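PDB 5LNX: acyl-CoA dehydrogenase from Bacillus subtilis, which catalyses the FAD-dependent 2,3-dehydrogenation of saturated acyl-CoA thioesters, passing the electrons to an acceptor. Local coordinates for residues Lys12-Phe17 against His72-Ile77; Asp162-Phe167 against Thr208-Asp213. All coordinates share one frame; numbering follows the deposited sequence.

Contact 1: Lys12-Phe17 against His72-Ile77; sequences KMVRDF and HEISRI
Arg15 and Glu73 carry the polar half of this contact, a two-pronged salt bridge between helices 9-32 and 64-77. The guanidinium comes side-on, NE and NH1 each taking one carboxylate oxygen. Of the two bonds, Arg15 NH1 to Glu73 OE2 is the shorter and straighter, 2.9 Å with an N-H...O angle of 169°, and it arrives on the syn side of OE2. NE of Arg15 reaches OE1 of Glu73 at 3.3 Å from above the carboxylate plane, the two flat groups being turned 41° apart. A bend in the glutamate chain at chi2 turns its carboxylate toward the arginine's NE and NH1. Both helices belong to the N-terminal helical domain of the acyl-CoA dehydrogenase fold, and here they run nearly parallel, crossing at -20° with axes 9.0 Å apart. With an alanine at Glu73, the Arg15 guanidinium is likely to lose its carboxylate partner on this helix and be free to turn. The apolar half belongs to Val14. CG1 of Val14, anti to the backbone N, meets CB of Glu73 at 3.6 Å and CG1 of Ile74 at 3.7 Å. Leu48 also touches Val14, while Met43 of helix 37-45 packs on Ile74.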
loop_
_atom_site.group_PDB
_atom_site.type_symbol
_atom_site.label_atom_id
_atom_site.label_comp_id
_atom_site.label_asym_id
_atom_site.label_seq_id
_atom_site.Cartn_x
_atom_site.Cartn_y
_atom_site.Cartn_z
ATOM N N LYS D 12 16.716 2.289 -31.022
ATOM C CA LYS D 12 17.960 3.096 -31.029
ATOM C C LYS D 12 17.740 4.437 -31.733
ATOM O O LYS D 12 18.161 5.486 -31.239
ATOM C CB LYS D 12 19.121 2.361 -31.704
ATOM C CG LYS D 12 20.467 3.021 -31.441
ATOM N N MET D 13 17.068 4.379 -32.881
ATOM C CA MET D 13 16.684 5.570 -33.650
ATOM C C MET D 13 15.877 6.582 -32.828
ATOM O O MET D 13 16.202 7.786 -32.811
ATOM C CB MET D 13 15.905 5.157 -34.899
ATOM C CG MET D 13 15.369 6.335 -35.701
ATOM S SD MET D 13 13.889 7.209 -35.143
ATOM C CE MET D 13 14.190 8.683 -36.128
ATOM N N VAL D 14 14.853 6.093 -32.124
ATOM C CA VAL D 14 14.011 6.974 -31.281
ATOM C C VAL D 14 14.781 7.455 -30.063
ATOM O O VAL D 14 14.606 8.584 -29.641
ATOM C CB VAL D 14 12.681 6.341 -30.778
ATOM C CG1 VAL D 14 11.961 7.258 -29.796
ATOM C CG2 VAL D 14 11.718 6.092 -31.929
ATOM N N ARG D 15 15.588 6.581 -29.460
ATOM C CA ARG D 15 16.427 6.994 -28.314
ATOM C C ARG D 15 17.379 8.150 -28.658
ATOM O O ARG D 15 17.526 9.088 -27.880
ATOM C CB ARG D 15 17.238 5.844 -27.729
ATOM C CG ARG D 15 17.740 6.161 -26.315
ATOM C CD ARG D 15 18.313 4.962 -25.556
ATOM N NE ARG D 15 17.302 3.971 -25.194
ATOM C CZ ARG D 15 17.530 2.902 -24.425
ATOM N NH1 ARG D 15 16.532 2.065 -24.153
ATOM N NH2 ARG D 15 18.754 2.645 -23.930
ATOM N N ASP D 16 17.995 8.084 -29.832
ATOM C CA ASP D 16 18.958 9.116 -30.250
ATOM C C ASP D 16 18.272 10.445 -30.553
ATOM O O ASP D 16 18.636 11.484 -29.984
ATOM C CB ASP D 16 19.763 8.657 -31.471
ATOM C CG ASP D 16 20.641 7.445 -31.176
ATOM O OD1 ASP D 16 21.033 7.235 -29.997
ATOM O OD2 ASP D 16 20.931 6.695 -32.121
ATOM N N PHE D 17 17.269 10.383 -31.437
ATOM C CA PHE D 17 16.355 11.500 -31.699
ATOM C C PHE D 17 15.845 12.126 -30.415
ATOM O O PHE D 17 15.929 13.356 -30.218
ATOM C CB PHE D 17 15.133 11.054 -32.508
ATOM C CG PHE D 17 14.222 12.196 -32.878
ATOM C CD1 PHE D 17 14.364 12.839 -34.092
ATOM C CD2 PHE D 17 13.318 12.714 -31.953
ATOM C CE1 PHE D 17 13.598 13.963 -34.395
ATOM C CE2 PHE D 17 12.538 13.828 -32.264
ATOM C CZ PHE D 17 12.674 14.449 -33.485
ATOM N N HIS D 72 7.128 4.678 -25.619
ATOM C CA HIS D 72 7.878 4.353 -24.399
ATOM C C HIS D 72 9.153 5.190 -24.263
ATOM O O HIS D 72 9.375 5.879 -23.255
ATOM C CB HIS D 72 8.250 2.857 -24.391
ATOM C CG HIS D 72 9.207 2.467 -23.303
ATOM N ND1 HIS D 72 9.910 1.281 -23.327
ATOM C CD2 HIS D 72 9.559 3.089 -22.152
ATOM C CE1 HIS D 72 10.654 1.193 -22.240
ATOM N NE2 HIS D 72 10.463 2.280 -21.513
ATOM N N GLU D 73 9.982 5.101 -25.294
ATOM C CA GLU D 73 11.248 5.833 -25.366
ATOM C C GLU D 73 11.088 7.349 -25.258
ATOM O O GLU D 73 11.820 8.009 -24.526
ATOM C CB GLU D 73 11.969 5.480 -26.665
ATOM C CG GLU D 73 12.624 4.118 -26.592
ATOM C CD GLU D 73 13.706 4.042 -25.520
ATOM O OE1 GLU D 73 14.233 5.085 -25.018
ATOM O OE2 GLU D 73 13.989 2.895 -25.150
ATOM N N ILE D 74 10.125 7.892 -25.996
ATOM C CA ILE D 74 9.882 9.343 -26.016
ATOM C C ILE D 74 9.428 9.839 -24.654
ATOM O O ILE D 74 9.734 10.967 -24.253
ATOM C CB ILE D 74 8.829 9.736 -27.075
ATOM C CG1 ILE D 74 9.450 9.651 -28.478
ATOM C CG2 ILE D 74 8.330 11.143 -26.828
ATOM C CD1 ILE D 74 8.504 9.986 -29.615
ATOM N N SER D 75 8.713 8.980 -23.948
ATOM C CA SER D 75 8.128 9.335 -22.665
ATOM C C SER D 75 9.150 9.331 -21.518
ATOM O O SER D 75 8.943 9.996 -20.497
ATOM C CB SER D 75 6.919 8.441 -22.361
ATOM O OG SER D 75 5.940 8.583 -23.392
ATOM N N ARG D 76 10.242 8.591 -21.687
ATOM C CA ARG D 76 11.437 8.705 -20.803
ATOM C C ARG D 76 11.901 10.147 -20.675
ATOM O O ARG D 76 12.031 10.691 -19.573
ATOM C CB ARG D 76 12.597 7.843 -21.323
ATOM C CG ARG D 76 12.848 6.603 -20.464
ATOM C CD ARG D 76 13.640 5.484 -21.090
ATOM N NE ARG D 76 14.009 4.438 -20.163
ATOM C CZ ARG D 76 15.226 4.196 -19.661
ATOM N NH1 ARG D 76 16.283 4.967 -19.928
ATOM N NH2 ARG D 76 15.376 3.151 -18.842
ATOM N N ILE D 77 12.004 10.795 -21.825
ATOM C CA ILE D 77 12.373 12.217 -21.921
ATOM C C ILE D 77 11.210 13.197 -21.723
ATOM O O ILE D 77 11.367 14.202 -21.056
ATOM C CB ILE D 77 13.025 12.473 -23.309
ATOM C CG1 ILE D 77 14.284 11.574 -23.478
#

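Contact 2: Asp162-Phe167 against Thr208-Asp213; sequences DIYITF and TELIFD
Strands 163-169 and 207-212 face each other from separate sheets, and even their nearest CA atoms, those of Tyr164 and Leu210, stand 10.2 Å apart. This is the interior of the middle β-domain of the acyl-CoA dehydrogenase fold, where two sheets pack through their side chains. Tyr164 and Leu210 make one of two apolar pairs: CD1 of Leu210 comes obliquely against the tyrosine ring, 3.7 Å from CD2 of Tyr164, and the other methyl, CD2 of Leu210, lies 4.0 Å from CE2 of Tyr164. Phe191 lies against this pair as well, its ring edge-to-face with that of Tyr164, whose hydroxyl is hydrogen-bonded to the backbone N of Gly159. The side chain of Leu210 is about 8 Å from the bound FAD, so the pair lies near the cofactor without touching it. In the second pair Thr166 and Phe212 reach for each other from opposite directions. CG2 of Thr166, anti to its own N, lies 3.6 Å from CZ of Phe212, at the end of the ring. A bond within its own strand probably holds the threonine's rotamer: OG1 of Thr166 donates to O of Tyr164 at 2.7 Å, from above the carbonyl plane.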
loop_
_atom_site.group_PDB
_atom_site.type_symbol
_atom_site.label_atom_id
_atom_site.label_comp_id
_atom_site.label_asym_id
_atom_site.label_seq_id
_atom_site.Cartn_x
_atom_site.Cartn_y
_atom_site.Cartn_z
ATOM N N ASP D 162 -5.269 19.426 -36.938
ATOM C CA ASP D 162 -5.876 19.675 -38.254
ATOM C C ASP D 162 -7.100 18.782 -38.501
ATOM O O ASP D 162 -8.069 19.186 -39.162
ATOM C CB ASP D 162 -4.849 19.413 -39.372
ATOM C CG ASP D 162 -3.604 20.264 -39.242
ATOM O OD1 ASP D 162 -3.655 21.457 -39.618
ATOM O OD2 ASP D 162 -2.576 19.743 -38.748
ATOM N N ILE D 163 -7.005 17.550 -38.010
ATOM C CA ILE D 163 -8.077 16.566 -38.087
ATOM C C ILE D 163 -8.535 16.219 -36.671
ATOM O O ILE D 163 -7.704 15.925 -35.805
ATOM C CB ILE D 163 -7.584 15.256 -38.753
ATOM C CG1 ILE D 163 -7.245 15.473 -40.230
ATOM C CG2 ILE D 163 -8.547 14.103 -38.490
ATOM C CD1 ILE D 163 -8.402 15.658 -41.185
ATOM N N TYR D 164 -9.854 16.214 -36.458
ATOM C CA TYR D 164 -10.454 15.746 -35.190
ATOM C C TYR D 164 -11.447 14.599 -35.426
ATOM O O TYR D 164 -12.544 14.808 -35.940
ATOM C CB TYR D 164 -11.171 16.873 -34.438
ATOM C CG TYR D 164 -10.327 18.058 -34.047
ATOM C CD1 TYR D 164 -9.905 18.969 -35.004
ATOM C CD2 TYR D 164 -10.035 18.339 -32.713
ATOM C CE1 TYR D 164 -9.150 20.089 -34.664
ATOM C CE2 TYR D 164 -9.289 19.466 -32.363
ATOM C CZ TYR D 164 -8.855 20.335 -33.348
ATOM O OH TYR D 164 -8.096 21.437 -33.039
ATOM N N ILE D 165 -11.060 13.394 -35.000
ATOM C CA ILE D 165 -11.964 12.234 -35.004
ATOM C C ILE D 165 -13.012 12.445 -33.919
ATOM O O ILE D 165 -12.709 12.417 -32.722
ATOM C CB ILE D 165 -11.240 10.895 -34.759
ATOM C CG1 ILE D 165 -10.097 10.687 -35.746
ATOM C CG2 ILE D 165 -12.226 9.748 -34.824
ATOM C CD1 ILE D 165 -10.382 11.059 -37.195
ATOM N N THR D 166 -14.235 12.729 -34.368
ATOM C CA THR D 166 -15.262 13.310 -33.508
ATOM C C THR D 166 -16.459 12.409 -33.452
ATOM O O THR D 166 -16.953 11.941 -34.486
ATOM C CB THR D 166 -15.736 14.707 -33.990
ATOM O OG1 THR D 166 -14.607 15.532 -34.279
ATOM C CG2 THR D 166 -16.571 15.410 -32.904
ATOM N N PHE D 167 -16.989 12.281 -32.244
ATOM C CA PHE D 167 -18.109 11.386 -31.975
ATOM C C PHE D 167 -19.353 12.177 -31.605
ATOM O O PHE D 167 -19.304 13.064 -30.751
ATOM C CB PHE D 167 -17.739 10.374 -30.877
ATOM C CG PHE D 167 -16.560 9.526 -31.235
ATOM C CD1 PHE D 167 -16.717 8.347 -31.932
ATOM C CD2 PHE D 167 -15.276 9.963 -30.939
ATOM C CE1 PHE D 167 -15.618 7.592 -32.291
ATOM C CE2 PHE D 167 -14.174 9.226 -31.313
ATOM C CZ PHE D 167 -14.340 8.032 -31.983
ATOM N N THR D 208 -7.737 21.389 -24.922
ATOM C CA THR D 208 -8.783 22.437 -25.094
ATOM C C THR D 208 -10.206 21.934 -25.135
ATOM O O THR D 208 -10.485 20.744 -25.326
ATOM C CB THR D 208 -8.610 23.282 -26.370
ATOM O OG1 THR D 208 -9.208 22.600 -27.475
ATOM C CG2 THR D 208 -7.129 23.548 -26.665
ATOM N N GLU D 209 -11.096 22.893 -24.940
ATOM C CA GLU D 209 -12.523 22.746 -25.236
ATOM C C GLU D 209 -12.768 22.912 -26.736
ATOM O O GLU D 209 -12.026 23.608 -27.433
ATOM C CB GLU D 209 -13.316 23.804 -24.458
ATOM C CG GLU D 209 -14.791 23.907 -24.803
ATOM C CD GLU D 209 -15.361 25.268 -24.454
ATOM O OE1 GLU D 209 -15.077 26.264 -25.172
ATOM O OE2 GLU D 209 -16.111 25.331 -23.462
ATOM N N LEU D 210 -13.817 22.264 -27.220
ATOM C CA LEU D 210 -14.299 22.464 -28.588
ATOM C C LEU D 210 -15.764 22.839 -28.590
ATOM O O LEU D 210 -16.588 22.164 -27.985
ATOM C CB LEU D 210 -14.111 21.195 -29.424
ATOM C CG LEU D 210 -12.685 20.643 -29.468
ATOM C CD1 LEU D 210 -12.651 19.326 -30.230
ATOM C CD2 LEU D 210 -11.734 21.649 -30.102
ATOM N N ILE D 211 -16.090 23.896 -29.312
ATOM C CA ILE D 211 -17.484 24.320 -29.467
ATOM C C ILE D 211 -17.969 23.991 -30.875
ATOM O O ILE D 211 -17.293 24.286 -31.861
ATOM C CB ILE D 211 -17.697 25.804 -29.078
ATOM C CG1 ILE D 211 -17.523 25.971 -27.563
ATOM C CG2 ILE D 211 -19.091 26.293 -29.469
ATOM C CD1 ILE D 211 -17.604 27.384 -27.015
ATOM N N PHE D 212 -19.089 23.271 -30.937
ATOM C CA PHE D 212 -19.742 22.911 -32.203
ATOM C C PHE D 212 -21.052 23.664 -32.328
ATOM O O PHE D 212 -22.034 23.344 -31.650
ATOM C CB PHE D 212 -20.018 21.399 -32.328
ATOM C CG PHE D 212 -18.784 20.572 -32.554
ATOM C CD1 PHE D 212 -18.314 20.329 -33.838
ATOM C CD2 PHE D 212 -18.108 20.007 -31.471
ATOM C CE1 PHE D 212 -17.194 19.544 -34.042
ATOM C CE2 PHE D 212 -16.992 19.221 -31.671
ATOM C CZ PHE D 212 -16.525 18.998 -32.954
ATOM N N ASP D 213 -21.051 24.644 -33.219
ATOM C CA ASP D 213 -22.226 25.483 -33.470
ATOM C C ASP D 213 -22.695 25.353 -34.933
ATOM O O ASP D 213 -22.056 25.857 -35.851
ATOM C CB ASP D 213 -21.902 26.936 -33.155
ATOM C CG ASP D 213 -23.134 27.801 -33.068
ATOM O OD1 ASP D 213 -24.215 27.331 -33.441
ATOM O OD2 ASP D 213 -23.035 28.946 -32.576
#

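Overall arrangement
From the N terminus, the chain runs through helix 9-32, then helix 37-45, and comes back to lie beside helix 9-32, running nearly the same way, as helix 64-77; contact 1 closes that largely helical loop within the N-terminal domain. It is complete before contact 2 opens, so the two lie in series, neither nested nor crossing. Further on, the chain enters the middle domain, where strands 179-185 and 191-196 fall between the segments of contact 2. That contact closes a helix-free loop and joins the sheet containing 163-169 to the one containing 207-212. The two sites sit on opposite sides of the chain's centre, with centres 30 Å apart and nearest atoms about 17 Å apart.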